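Local coordinates for protein 3-hydroxyacyl-CoA dehydrogenase (Archaeoglobus fulgidus, PDB 1ZEJ) that probably acts as an NAD+-dependent dehydrogenase of the 3-hydroxyacyl-CoA dehydrogenase family, oxidising a hydroxyl group of its substrate as a homodimer, at residues R124-H129 with A154-F159; R25-A30 with M78-E83; T87-L92 with A116-S121; P138-V143 with G158-L163. All coordinates share one frame; numbering follows the deposited sequence.

Interaction 1. Residues R124-H129 with A154-F159; sequences RFLGVH and AFVEGF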
loop_
_atom_site.group_PDB
_atom_site.type_symbol
_atom_site.label_atom_id
_atom_site.label_comp_id
_atom_site.label_asym_id
_atom_site.label_seq_id
_atom_site.Cartn_x
_atom_site.Cartn_y
_atom_site.Cartn_z
ATOM N N ARG A 124 14.403 13.643 26.979
ATOM C CA ARG A 124 13.534 12.512 27.335
ATOM C C ARG A 124 12.121 12.674 26.786
ATOM O O ARG A 124 11.190 12.041 27.248
ATOM C CB ARG A 124 13.554 12.250 28.854
ATOM C CG ARG A 124 13.276 13.460 29.699
ATOM C CD ARG A 124 11.886 14.091 29.523
ATOM N NE ARG A 124 11.804 15.193 30.459
ATOM C CZ ARG A 124 11.288 15.120 31.682
ATOM N NH1 ARG A 124 10.629 14.061 32.084
ATOM N NH2 ARG A 124 11.371 16.153 32.477
ATOM N N PHE A 125 11.986 13.480 25.732
ATOM C CA PHE A 125 10.729 13.691 25.041
ATOM C C PHE A 125 10.832 13.034 23.664
ATOM O O PHE A 125 11.878 13.127 22.971
ATOM C CB PHE A 125 10.454 15.184 24.795
ATOM C CG PHE A 125 9.266 15.425 23.887
ATOM C CD1 PHE A 125 8.000 15.130 24.318
ATOM C CD2 PHE A 125 9.440 15.893 22.585
ATOM C CE1 PHE A 125 6.897 15.282 23.482
ATOM C CE2 PHE A 125 8.360 16.076 21.746
ATOM C CZ PHE A 125 7.055 15.779 22.217
ATOM N N LEU A 126 9.746 12.397 23.270
ATOM C CA LEU A 126 9.643 11.880 21.921
ATOM C C LEU A 126 8.187 11.718 21.528
ATOM O O LEU A 126 7.280 11.829 22.370
ATOM C CB LEU A 126 10.457 10.602 21.826
ATOM C CG LEU A 126 10.053 9.181 22.199
ATOM C CD1 LEU A 126 11.263 8.313 22.554
ATOM C CD2 LEU A 126 8.904 8.996 23.098
ATOM N N GLY A 127 7.964 11.447 20.263
ATOM C CA GLY A 127 6.611 11.246 19.749
ATOM C C GLY A 127 6.369 9.753 19.794
ATOM O O GLY A 127 7.268 8.956 19.496
ATOM N N VAL A 128 5.151 9.361 20.163
ATOM C CA VAL A 128 4.728 7.935 20.021
ATOM C C VAL A 128 3.379 7.953 19.326
ATOM O O VAL A 128 2.361 8.353 19.960
ATOM C CB VAL A 128 4.660 7.161 21.364
ATOM C CG1 VAL A 128 4.105 5.800 21.205
ATOM C CG2 VAL A 128 5.986 7.049 22.009
ATOM N N HIS A 129 3.376 7.522 18.061
ATOM C CA HIS A 129 2.277 7.566 17.134
ATOM C C HIS A 129 1.576 6.202 17.074
ATOM O O HIS A 129 2.100 5.219 16.554
ATOM C CB HIS A 129 2.837 8.000 15.776
ATOM C CG HIS A 129 1.841 8.059 14.675
ATOM N ND1 HIS A 129 2.188 7.814 13.361
ATOM C CD2 HIS A 129 0.513 8.366 14.670
ATOM C CE1 HIS A 129 1.109 7.929 12.602
ATOM N NE2 HIS A 129 0.081 8.254 13.376
ATOM N N ALA A 154 15.291 3.645 23.625
ATOM C CA ALA A 154 15.361 2.208 23.897
ATOM C C ALA A 154 14.386 1.769 25.012
ATOM O O ALA A 154 13.794 0.691 24.947
ATOM C CB ALA A 154 16.789 1.822 24.262
ATOM N N PHE A 155 14.239 2.599 26.025
ATOM C CA PHE A 155 13.282 2.379 27.081
ATOM C C PHE A 155 11.842 2.303 26.536
ATOM O O PHE A 155 11.131 1.331 26.775
ATOM C CB PHE A 155 13.370 3.490 28.100
ATOM C CG PHE A 155 12.488 3.274 29.287
ATOM C CD1 PHE A 155 12.925 2.518 30.367
ATOM C CD2 PHE A 155 11.239 3.799 29.344
ATOM C CE1 PHE A 155 12.086 2.324 31.512
ATOM C CE2 PHE A 155 10.412 3.599 30.483
ATOM C CZ PHE A 155 10.844 2.869 31.535
ATOM N N VAL A 156 11.455 3.292 25.761
ATOM C CA VAL A 156 10.093 3.336 25.183
ATOM C C VAL A 156 9.879 2.235 24.155
ATOM O O VAL A 156 8.853 1.572 24.174
ATOM C CB VAL A 156 9.770 4.701 24.621
ATOM C CG1 VAL A 156 8.363 4.711 24.012
ATOM C CG2 VAL A 156 9.854 5.724 25.712
ATOM N N GLU A 157 10.889 1.962 23.326
ATOM C CA GLU A 157 10.820 0.859 22.381
ATOM C C GLU A 157 10.608 -0.478 23.078
ATOM O O GLU A 157 9.776 -1.265 22.653
ATOM C CB GLU A 157 12.078 0.807 21.490
ATOM C CG GLU A 157 11.973 -0.222 20.429
ATOM C CD GLU A 157 13.142 -0.243 19.456
ATOM O OE1 GLU A 157 14.213 0.354 19.759
ATOM O OE2 GLU A 157 12.966 -0.899 18.416
ATOM N N GLY A 158 11.374 -0.728 24.144
ATOM C CA GLY A 158 11.257 -1.956 24.931
ATOM C C GLY A 158 9.872 -2.076 25.574
ATOM O O GLY A 158 9.231 -3.111 25.475
ATOM N N PHE A 159 9.406 -1.004 26.197
ATOM C CA PHE A 159 8.054 -0.954 26.761
ATOM C C PHE A 159 7.011 -1.340 25.715
ATOM O O PHE A 159 6.150 -2.194 25.931
ATOM C CB PHE A 159 7.771 0.457 27.276
ATOM C CG PHE A 159 6.339 0.681 27.686
ATOM C CD1 PHE A 159 5.858 0.192 28.890
ATOM C CD2 PHE A 159 5.472 1.362 26.871
ATOM C CE1 PHE A 159 4.520 0.393 29.257
ATOM C CE2 PHE A 159 4.145 1.566 27.244
ATOM C CZ PHE A 159 3.685 1.093 28.425
#

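Interaction 2. Residues R25-A30 with M78-E83; sequences RGIAIA and MEAVFE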
loop_
_atom_site.group_PDB
_atom_site.type_symbol
_atom_site.label_atom_id
_atom_site.label_comp_id
_atom_site.label_asym_id
_atom_site.label_seq_id
_atom_site.Cartn_x
_atom_site.Cartn_y
_atom_site.Cartn_z
ATOM N N ARG A 25 -8.027 7.321 25.652
ATOM C CA ARG A 25 -8.840 6.181 26.075
ATOM C C ARG A 25 -8.314 4.869 25.467
ATOM O O ARG A 25 -8.122 3.862 26.178
ATOM C CB ARG A 25 -10.332 6.373 25.783
ATOM C CG ARG A 25 -11.014 5.124 25.263
ATOM C CD ARG A 25 -12.506 5.296 25.199
ATOM N NE ARG A 25 -13.031 5.419 23.846
ATOM C CZ ARG A 25 -13.117 4.418 22.968
ATOM N NH1 ARG A 25 -12.663 3.204 23.255
ATOM N NH2 ARG A 25 -13.647 4.644 21.780
ATOM N N GLY A 26 -8.010 4.896 24.163
ATOM C CA GLY A 26 -7.486 3.707 23.479
ATOM C C GLY A 26 -6.100 3.313 23.951
ATOM O O GLY A 26 -5.806 2.119 24.104
ATOM N N ILE A 27 -5.244 4.300 24.178
ATOM C CA ILE A 27 -3.886 4.069 24.687
ATOM C C ILE A 27 -3.964 3.445 26.099
ATOM O O ILE A 27 -3.243 2.501 26.415
ATOM C CB ILE A 27 -3.037 5.368 24.689
ATOM C CG1 ILE A 27 -2.731 5.871 23.253
ATOM C CG2 ILE A 27 -1.728 5.196 25.461
ATOM C CD1 ILE A 27 -2.307 7.335 23.209
ATOM N N ALA A 28 -4.847 3.976 26.937
ATOM C CA ALA A 28 -5.064 3.458 28.299
ATOM C C ALA A 28 -5.520 1.984 28.257
ATOM O O ALA A 28 -4.980 1.165 28.997
ATOM C CB ALA A 28 -6.092 4.310 29.032
ATOM N N ILE A 29 -6.398 1.644 27.306
ATOM C CA ILE A 29 -6.848 0.264 27.112
ATOM C C ILE A 29 -5.719 -0.634 26.649
ATOM O O ILE A 29 -5.550 -1.706 27.178
ATOM C CB ILE A 29 -8.037 0.163 26.140
ATOM C CG1 ILE A 29 -9.258 0.847 26.722
ATOM C CG2 ILE A 29 -8.320 -1.287 25.755
ATOM C CD1 ILE A 29 -10.367 1.064 25.702
ATOM N N ALA A 30 -4.929 -0.181 25.699
ATOM C CA ALA A 30 -3.763 -0.943 25.229
ATOM C C ALA A 30 -2.765 -1.226 26.354
ATOM O O ALA A 30 -2.292 -2.345 26.533
ATOM C CB ALA A 30 -3.078 -0.188 24.076
HETATM N N MSE A 78 2.302 9.448 28.663
HETATM C CA MSE A 78 1.775 9.531 27.271
HETATM C C MSE A 78 0.790 10.688 27.227
HETATM O O MSE A 78 -0.158 10.740 28.015
HETATM C CB MSE A 78 1.048 8.254 26.893
HETATM C CG MSE A 78 1.865 6.991 27.128
HETATM SE SE MSE A 78 2.608 6.415 25.451
HETATM C CE MSE A 78 3.747 4.850 26.017
ATOM N N GLU A 79 1.013 11.624 26.317
ATOM C CA GLU A 79 0.147 12.776 26.147
ATOM C C GLU A 79 -0.661 12.652 24.842
ATOM O O GLU A 79 -0.101 12.410 23.776
ATOM C CB GLU A 79 0.976 14.065 26.234
ATOM C CG GLU A 79 0.226 15.307 25.767
ATOM C CD GLU A 79 0.181 15.451 24.266
ATOM O OE1 GLU A 79 1.255 15.571 23.672
ATOM O OE2 GLU A 79 -0.922 15.453 23.671
ATOM N N ALA A 80 -1.989 12.735 24.943
ATOM C CA ALA A 80 -2.851 12.659 23.783
ATOM C C ALA A 80 -3.911 13.735 23.832
ATOM O O ALA A 80 -5.098 13.419 23.795
ATOM C CB ALA A 80 -3.506 11.286 23.709
ATOM N N VAL A 81 -3.505 15.004 23.895
ATOM C CA VAL A 81 -4.463 16.106 23.971
ATOM C C VAL A 81 -4.696 16.676 22.567
ATOM O O VAL A 81 -4.142 16.173 21.590
ATOM C CB VAL A 81 -4.012 17.208 24.964
ATOM C CG1 VAL A 81 -3.817 16.632 26.353
ATOM C CG2 VAL A 81 -2.718 17.919 24.517
ATOM N N PHE A 82 -5.513 17.718 22.474
ATOM C CA PHE A 82 -5.789 18.358 21.178
ATOM C C PHE A 82 -4.523 18.614 20.332
ATOM O O PHE A 82 -3.484 19.010 20.849
ATOM C CB PHE A 82 -6.596 19.650 21.372
ATOM C CG PHE A 82 -7.121 20.209 20.090
ATOM C CD1 PHE A 82 -8.296 19.719 19.536
ATOM C CD2 PHE A 82 -6.425 21.189 19.417
ATOM C CE1 PHE A 82 -8.794 20.226 18.327
ATOM C CE2 PHE A 82 -6.890 21.703 18.210
ATOM C CZ PHE A 82 -8.081 21.214 17.655
ATOM N N GLU A 83 -4.636 18.324 19.043
ATOM C CA GLU A 83 -3.567 18.478 18.062
ATOM C C GLU A 83 -3.270 19.965 17.745
ATOM O O GLU A 83 -3.690 20.483 16.696
ATOM C CB GLU A 83 -3.976 17.775 16.743
ATOM C CG GLU A 83 -2.808 17.594 15.726
ATOM C CD GLU A 83 -1.792 16.512 16.175
ATOM O OE1 GLU A 83 -2.099 15.756 17.137
ATOM O OE2 GLU A 83 -0.694 16.413 15.576
#

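Interaction 3. Residues T87-L92 with A116-S121; sequences TKVEVL and AERLDS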
loop_
_atom_site.group_PDB
_atom_site.type_symbol
_atom_site.label_atom_id
_atom_site.label_comp_id
_atom_site.label_asym_id
_atom_site.label_seq_id
_atom_site.Cartn_x
_atom_site.Cartn_y
_atom_site.Cartn_z
ATOM N N THR A 87 -1.006 23.962 22.899
ATOM C CA THR A 87 -1.713 23.127 23.882
ATOM C C THR A 87 -0.806 21.992 24.341
ATOM O O THR A 87 -0.706 21.714 25.545
ATOM C CB THR A 87 -3.004 22.523 23.323
ATOM O OG1 THR A 87 -3.860 23.555 22.797
ATOM C CG2 THR A 87 -3.750 21.754 24.415
ATOM N N LYS A 88 -0.151 21.336 23.401
ATOM C CA LYS A 88 0.752 20.228 23.746
ATOM C C LYS A 88 1.935 20.717 24.566
ATOM O O LYS A 88 2.265 20.126 25.592
ATOM C CB LYS A 88 1.241 19.481 22.488
ATOM C CG LYS A 88 0.113 18.675 21.836
ATOM C CD LYS A 88 0.594 17.783 20.707
ATOM C CE LYS A 88 -0.519 16.819 20.218
ATOM N NZ LYS A 88 -0.499 15.517 20.998
ATOM N N VAL A 89 2.534 21.826 24.125
ATOM C CA VAL A 89 3.657 22.418 24.846
ATOM C C VAL A 89 3.249 22.753 26.292
ATOM O O VAL A 89 3.968 22.444 27.238
ATOM C CB VAL A 89 4.189 23.637 24.077
ATOM C CG1 VAL A 89 5.131 24.535 24.940
ATOM C CG2 VAL A 89 4.879 23.154 22.854
ATOM N N GLU A 90 2.089 23.366 26.449
ATOM C CA GLU A 90 1.618 23.752 27.777
ATOM C C GLU A 90 1.502 22.556 28.745
ATOM O O GLU A 90 2.044 22.570 29.863
ATOM C CB GLU A 90 0.295 24.498 27.649
ATOM C CG GLU A 90 -0.474 24.597 28.957
ATOM C CD GLU A 90 -1.627 25.539 28.885
ATOM O OE1 GLU A 90 -1.821 26.147 27.801
ATOM O OE2 GLU A 90 -2.323 25.683 29.926
ATOM N N VAL A 91 0.856 21.490 28.297
ATOM C CA VAL A 91 0.681 20.310 29.149
ATOM C C VAL A 91 2.008 19.647 29.404
ATOM O O VAL A 91 2.270 19.247 30.523
ATOM C CB VAL A 91 -0.257 19.282 28.416
ATOM C CG1 VAL A 91 -0.237 17.930 29.066
ATOM C CG2 VAL A 91 -1.662 19.827 28.356
ATOM N N LEU A 92 2.851 19.543 28.380
ATOM C CA LEU A 92 4.152 18.893 28.544
ATOM C C LEU A 92 5.106 19.669 29.461
ATOM O O LEU A 92 5.829 19.084 30.264
ATOM C CB LEU A 92 4.792 18.651 27.175
ATOM C CG LEU A 92 4.062 17.591 26.339
ATOM C CD1 LEU A 92 4.432 17.712 24.870
ATOM C CD2 LEU A 92 4.380 16.213 26.829
ATOM N N ALA A 116 9.619 19.830 20.998
ATOM C CA ALA A 116 10.827 19.614 21.793
ATOM C C ALA A 116 11.587 20.876 22.049
ATOM O O ALA A 116 12.141 21.061 23.105
ATOM C CB ALA A 116 11.735 18.647 21.072
ATOM N N GLU A 117 11.656 21.754 21.072
ATOM C CA GLU A 117 12.442 22.971 21.250
ATOM C C GLU A 117 11.798 23.954 22.246
ATOM O O GLU A 117 12.449 24.919 22.665
ATOM C CB GLU A 117 12.777 23.609 19.902
ATOM C CG GLU A 117 11.659 24.217 19.159
ATOM C CD GLU A 117 12.096 24.711 17.764
ATOM O OE1 GLU A 117 13.143 24.283 17.214
ATOM O OE2 GLU A 117 11.325 25.484 17.194
ATOM N N ARG A 118 10.537 23.691 22.646
ATOM C CA ARG A 118 9.854 24.533 23.604
ATOM C C ARG A 118 9.799 23.921 25.021
ATOM O O ARG A 118 9.252 24.531 25.940
ATOM C CB ARG A 118 8.467 24.857 23.060
ATOM C CG ARG A 118 8.538 25.787 21.892
ATOM C CD ARG A 118 7.294 25.735 21.031
ATOM N NE ARG A 118 7.319 26.762 19.987
ATOM C CZ ARG A 118 7.970 26.678 18.819
ATOM N NH1 ARG A 118 8.692 25.592 18.458
ATOM N NH2 ARG A 118 7.889 27.716 17.988
ATOM N N LEU A 119 10.410 22.759 25.195
ATOM C CA LEU A 119 10.517 22.101 26.493
ATOM C C LEU A 119 11.839 22.428 27.177
ATOM O O LEU A 119 12.857 22.690 26.531
ATOM C CB LEU A 119 10.405 20.562 26.361
ATOM C CG LEU A 119 9.193 20.028 25.633
ATOM C CD1 LEU A 119 9.257 18.531 25.687
ATOM C CD2 LEU A 119 7.848 20.545 26.226
ATOM N N ASP A 120 11.806 22.351 28.495
ATOM C CA ASP A 120 13.013 22.520 29.320
ATOM C C ASP A 120 13.956 21.327 29.229
ATOM O O ASP A 120 15.158 21.492 29.277
ATOM C CB ASP A 120 12.570 22.697 30.778
ATOM C CG ASP A 120 13.628 23.321 31.654
ATOM O OD1 ASP A 120 14.059 24.464 31.368
ATOM O OD2 ASP A 120 13.981 22.696 32.672
ATOM N N SER A 121 13.419 20.121 29.098
ATOM C CA SER A 121 14.265 18.920 29.130
ATOM C C SER A 121 13.906 17.954 27.987
ATOM O O SER A 121 13.375 16.832 28.200
ATOM C CB SER A 121 14.140 18.264 30.523
ATOM O OG SER A 121 12.741 18.189 30.914
#

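Interaction 4. Residues P138-V143 with G158-L163; sequences PLVEIV and GFLREL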
loop_
_atom_site.group_PDB
_atom_site.type_symbol
_atom_site.label_atom_id
_atom_site.label_comp_id
_atom_site.label_asym_id
_atom_site.label_seq_id
_atom_site.Cartn_x
_atom_site.Cartn_y
_atom_site.Cartn_z
ATOM N N PRO A 138 -1.443 -3.201 15.532
ATOM C CA PRO A 138 -0.128 -3.544 16.090
ATOM C C PRO A 138 0.999 -2.537 15.938
ATOM O O PRO A 138 1.904 -2.542 16.781
ATOM C CB PRO A 138 0.204 -4.864 15.368
ATOM C CG PRO A 138 -0.520 -4.788 14.105
ATOM C CD PRO A 138 -1.787 -4.089 14.413
ATOM N N LEU A 139 0.954 -1.656 14.936
ATOM C CA LEU A 139 2.070 -0.741 14.703
ATOM C C LEU A 139 2.040 0.469 15.625
ATOM O O LEU A 139 0.983 1.089 15.835
ATOM C CB LEU A 139 2.146 -0.308 13.220
ATOM C CG LEU A 139 3.331 0.603 12.913
ATOM C CD1 LEU A 139 4.646 -0.208 12.804
ATOM C CD2 LEU A 139 3.121 1.340 11.670
ATOM N N VAL A 140 3.188 0.765 16.223
ATOM C CA VAL A 140 3.387 2.038 16.891
ATOM C C VAL A 140 4.711 2.581 16.386
ATOM O O VAL A 140 5.713 1.870 16.358
ATOM C CB VAL A 140 3.389 1.927 18.419
ATOM C CG1 VAL A 140 3.524 3.278 19.052
ATOM C CG2 VAL A 140 2.138 1.274 18.886
ATOM N N GLU A 141 4.697 3.827 15.961
ATOM C CA GLU A 141 5.910 4.520 15.537
ATOM C C GLU A 141 6.430 5.393 16.659
ATOM O O GLU A 141 5.660 6.097 17.303
ATOM C CB GLU A 141 5.643 5.414 14.357
ATOM C CG GLU A 141 5.391 4.677 13.061
ATOM C CD GLU A 141 5.097 5.645 11.924
ATOM O OE1 GLU A 141 4.346 6.640 12.180
ATOM O OE2 GLU A 141 5.642 5.447 10.789
ATOM N N ILE A 142 7.724 5.322 16.911
ATOM C CA ILE A 142 8.370 6.308 17.773
ATOM C C ILE A 142 8.989 7.325 16.866
ATOM O O ILE A 142 9.755 6.942 15.973
ATOM C CB ILE A 142 9.449 5.650 18.622
ATOM C CG1 ILE A 142 8.784 4.663 19.607
ATOM C CG2 ILE A 142 10.337 6.711 19.300
ATOM C CD1 ILE A 142 9.727 3.835 20.393
ATOM N N VAL A 143 8.684 8.602 17.096
ATOM C CA VAL A 143 9.174 9.658 16.237
ATOM C C VAL A 143 10.056 10.544 17.107
ATOM O O VAL A 143 9.570 11.197 18.017
ATOM C CB VAL A 143 8.031 10.438 15.614
ATOM C CG1 VAL A 143 8.567 11.471 14.615
ATOM C CG2 VAL A 143 7.060 9.501 14.905
ATOM N N GLY A 158 11.374 -0.728 24.144
ATOM C CA GLY A 158 11.257 -1.956 24.931
ATOM C C GLY A 158 9.872 -2.076 25.574
ATOM O O GLY A 158 9.231 -3.111 25.475
ATOM N N PHE A 159 9.406 -1.004 26.197
ATOM C CA PHE A 159 8.054 -0.954 26.761
ATOM C C PHE A 159 7.011 -1.340 25.715
ATOM O O PHE A 159 6.150 -2.194 25.931
ATOM C CB PHE A 159 7.771 0.457 27.276
ATOM C CG PHE A 159 6.339 0.681 27.686
ATOM C CD1 PHE A 159 5.858 0.192 28.890
ATOM C CD2 PHE A 159 5.472 1.362 26.871
ATOM C CE1 PHE A 159 4.520 0.393 29.257
ATOM C CE2 PHE A 159 4.145 1.566 27.244
ATOM C CZ PHE A 159 3.685 1.093 28.425
ATOM N N LEU A 160 7.066 -0.692 24.562
ATOM C CA LEU A 160 6.066 -0.960 23.530
ATOM C C LEU A 160 6.184 -2.381 22.973
ATOM O O LEU A 160 5.179 -3.035 22.748
ATOM C CB LEU A 160 6.183 0.058 22.406
ATOM C CG LEU A 160 5.804 1.482 22.762
ATOM C CD1 LEU A 160 6.169 2.413 21.638
ATOM C CD2 LEU A 160 4.353 1.527 23.006
ATOM N N ARG A 161 7.402 -2.856 22.775
ATOM C CA ARG A 161 7.608 -4.213 22.243
ATOM C C ARG A 161 7.050 -5.238 23.234
ATOM O O ARG A 161 6.347 -6.188 22.858
ATOM C CB ARG A 161 9.095 -4.488 21.962
ATOM C CG ARG A 161 9.613 -3.817 20.691
ATOM C CD ARG A 161 10.840 -4.453 20.115
ATOM N NE ARG A 161 11.323 -3.749 18.913
ATOM C CZ ARG A 161 10.722 -3.750 17.706
ATOM N NH1 ARG A 161 9.539 -4.385 17.473
ATOM N NH2 ARG A 161 11.310 -3.073 16.715
ATOM N N GLU A 162 7.319 -5.027 24.510
ATOM C CA GLU A 162 6.882 -5.988 25.524
ATOM C C GLU A 162 5.367 -5.968 25.678
ATOM O O GLU A 162 4.774 -6.918 26.138
ATOM C CB GLU A 162 7.574 -5.734 26.868
ATOM C CG GLU A 162 9.033 -6.118 26.842
ATOM N N LEU A 163 4.741 -4.884 25.229
ATOM C CA LEU A 163 3.304 -4.806 25.195
ATOM C C LEU A 163 2.712 -5.591 24.035
ATOM O O LEU A 163 1.485 -5.771 23.961
ATOM C CB LEU A 163 2.895 -3.330 25.096
ATOM C CG LEU A 163 1.604 -2.813 25.675
ATOM C CD1 LEU A 163 1.483 -3.086 27.172
ATOM C CD2 LEU A 163 1.610 -1.298 25.406
#

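Interaction 1. Residues R124-H129 with A154-F159
Leu126, Val128 and Val156 meet through methyl groups alone, so no flat group lies between the two segments. The rings nearby serve other neighbours. Phe159 stacks with the ring of His35. The side chains of Phe125 and His129 leave the strand on the side opposite to Leu126 and Val128. Phe125 packs on Leu119 there, and His129, predicted to be important for catalysis, lies against Ser174.

Val156 carries the helix side of the contact and meets two strand residues. CG1 stands anti to the backbone N (chi1 179°) and makes the closer approach, to Val128 CG2 at 3.9 Å. CG2, the branch beside the backbone N, comes nearest to Leu126, with CD2 of that residue at a looser 4.3 Å. The side chains of Val128 and Val156 cross obliquely, with one methyl of each doing the touching. The contact is small, about 99 Å² in all, but all three residues are buried. The CA atoms of Val128 and Val156, the nearest pair, are 8.8 Å apart, and the branched side chains meet between them.

Strand 125-130 lies in the sheet between strands 103-105 and 139-144. Helix 150-162 packs over one face of that sheet. Val156 also touches Ile142 of strand 139-144, while Leu126 and Val128 touch Cys104 of strand 103-105.

Interaction 2. Residues R25-A30 with M78-E83
Ile27 is the one residue of helix segment 25-30 that touches 78-83, and the contact is apolar. Its two branches take separate partners. CG2, anti to the backbone N, faces the CG of Met78 at 4.3 Å. CG1 lies beside the backbone N (chi1 -67°), and from there the chain extends so that CD1 meets Ala80 CB at 4.2 Å. Ile27 thus spans two residues on the same side of the chain, past Glu79, whose side chain starts away from the helix. Met78 is modelled as selenomethionine, and it touches through its CG. Both approaches are moderate, and together they bury about 116 Å².

The polar interactions lie within 78-83 and beyond it. Glu79 OE2 accepts a hydrogen bond from the N-H of Val81, N to OE2 2.6 Å. The bond is nearly straight, 172° at the hydrogen, and uses the anti lone pair of the oxygen. The same oxygen forms a salt bridge with Lys88 NZ, while OE1 is bonded to Ser105 OG, so both ends of this buried carboxylate are held. Glu83 OE2 accepts hydrogen bonds from the N-H of Val109 and Ile110.

The packing is that of a Rossmann-type dinucleotide fold. The motif glycines Gly19, Gly21 and Gly24 run from the turn after strand 14-18 into helix 22-32, and strand 76-79 lies beside strand 14-18. Gly24 and Glu83 are predicted to bind NAD+.

Interaction 3. Residues T87-L92 with A116-S121
Val89 sets both of its methyls against the aliphatic stem of Arg118. With chi1 at 165°, CG1 stands anti to the backbone N and meets Arg118 CB at 3.8 Å. CG2 reaches the same CB and also Arg118 CD, each at 4.0 Å. The arginine lies slantwise over the valine. Its CG is beside the backbone N (chi1 -70°), and the chain then runs extended from CG to NE. This lays CB and CD on the valine and carries the guanidinium away from the helix. At that end NH1 bonds to the backbone O of Asp114. It also makes a salt bridge with Glu117 OE2 at 2.9 Å, although the hydrogen bond within it is weak and bent.

Leu119 completes the contact from further along the chain. Its CB does not point straight at the helix, but with chi1 at -54° the end of the side chain comes nearer. CD2 touches Leu92 CB at 3.7 Å and lies at 4.4 Å from Val89 O. Leu92 therefore offers the root of its side chain rather than its tip.

A type I beta turn from Ala116 to Leu119 presents Arg118 and Leu119 one after the other. It is closed by Leu119 N to Ala116 O, 3.2 Å.

Helix 85-96 also holds this loop through Arg93 NH1, bonded to Arg118 O, and through Glu96, bonded to Ser121 OG and Asp120 N. The loop links helix 112-116 to strand 125-130, and Leu92 and Leu119 both pack on Phe125 of that strand.

Interaction 4. Residues P138-V143 with G158-L163
Val140 and Leu160 have the nearest backbones here, with CA atoms 7.8 Å apart between strand 139-144 and helix 150-162. The two segments belong to one beta-alpha-beta unit: strand 139-144, helix 150-162 and strand 166-171. The two strands run parallel side by side, and the helix connects them across one face of the sheet.

Leu160 is the residue of 158-163 that makes the contact. Its CG lies beside the backbone N (chi1 -68°) and the chain then extends, sending CD1 to the strand. Val140 and Ile142, two residues apart, point to the same side and receive it. The side chains of Val140 and Leu160 cross at about a right angle. Leu160 also touches Val167 of the last strand.

Glu141, between the two, starts away from the helix. Its OE1 bonds to Ser174 OG and its OE2 to Val176 N, and the residue packs on Val203 of the second subunit. The strand thus faces its own helix on one side and the dimer partner on the other.

Leu160 CD1 makes the closest approaches, 3.8 Å from Val140 CG1 and 4.0 Å from both CG1 and CD1 of Ile142.

Overall arrangement
All four contacts lie in the predicted NAD-binding region. Interactions 1 and 4 share helix 150-162 and use neighbouring strands, with centres 8 Å apart. Gly127 N bonds Val143 O at 2.8 Å, and His129 ND1 bonds Glu141 OE1 at 2.7 Å, joining the residue predicted to matter for catalysis to interaction 4. Phe159, in the helix segments of both, reaches interaction 2, with its CE2 3.5 Å from Met78 CE. Interaction 3 touches interaction 1 through Phe125 CE1 and Leu92 CD1, 3.7 Å apart. Interactions 2 and 3 are joined by the salt bridge of Glu79 OE2 with Lys88 NZ, 2.7 Å; Lys88, like Glu83, is predicted to bind NAD+. Interactions 3 and 4 do not touch.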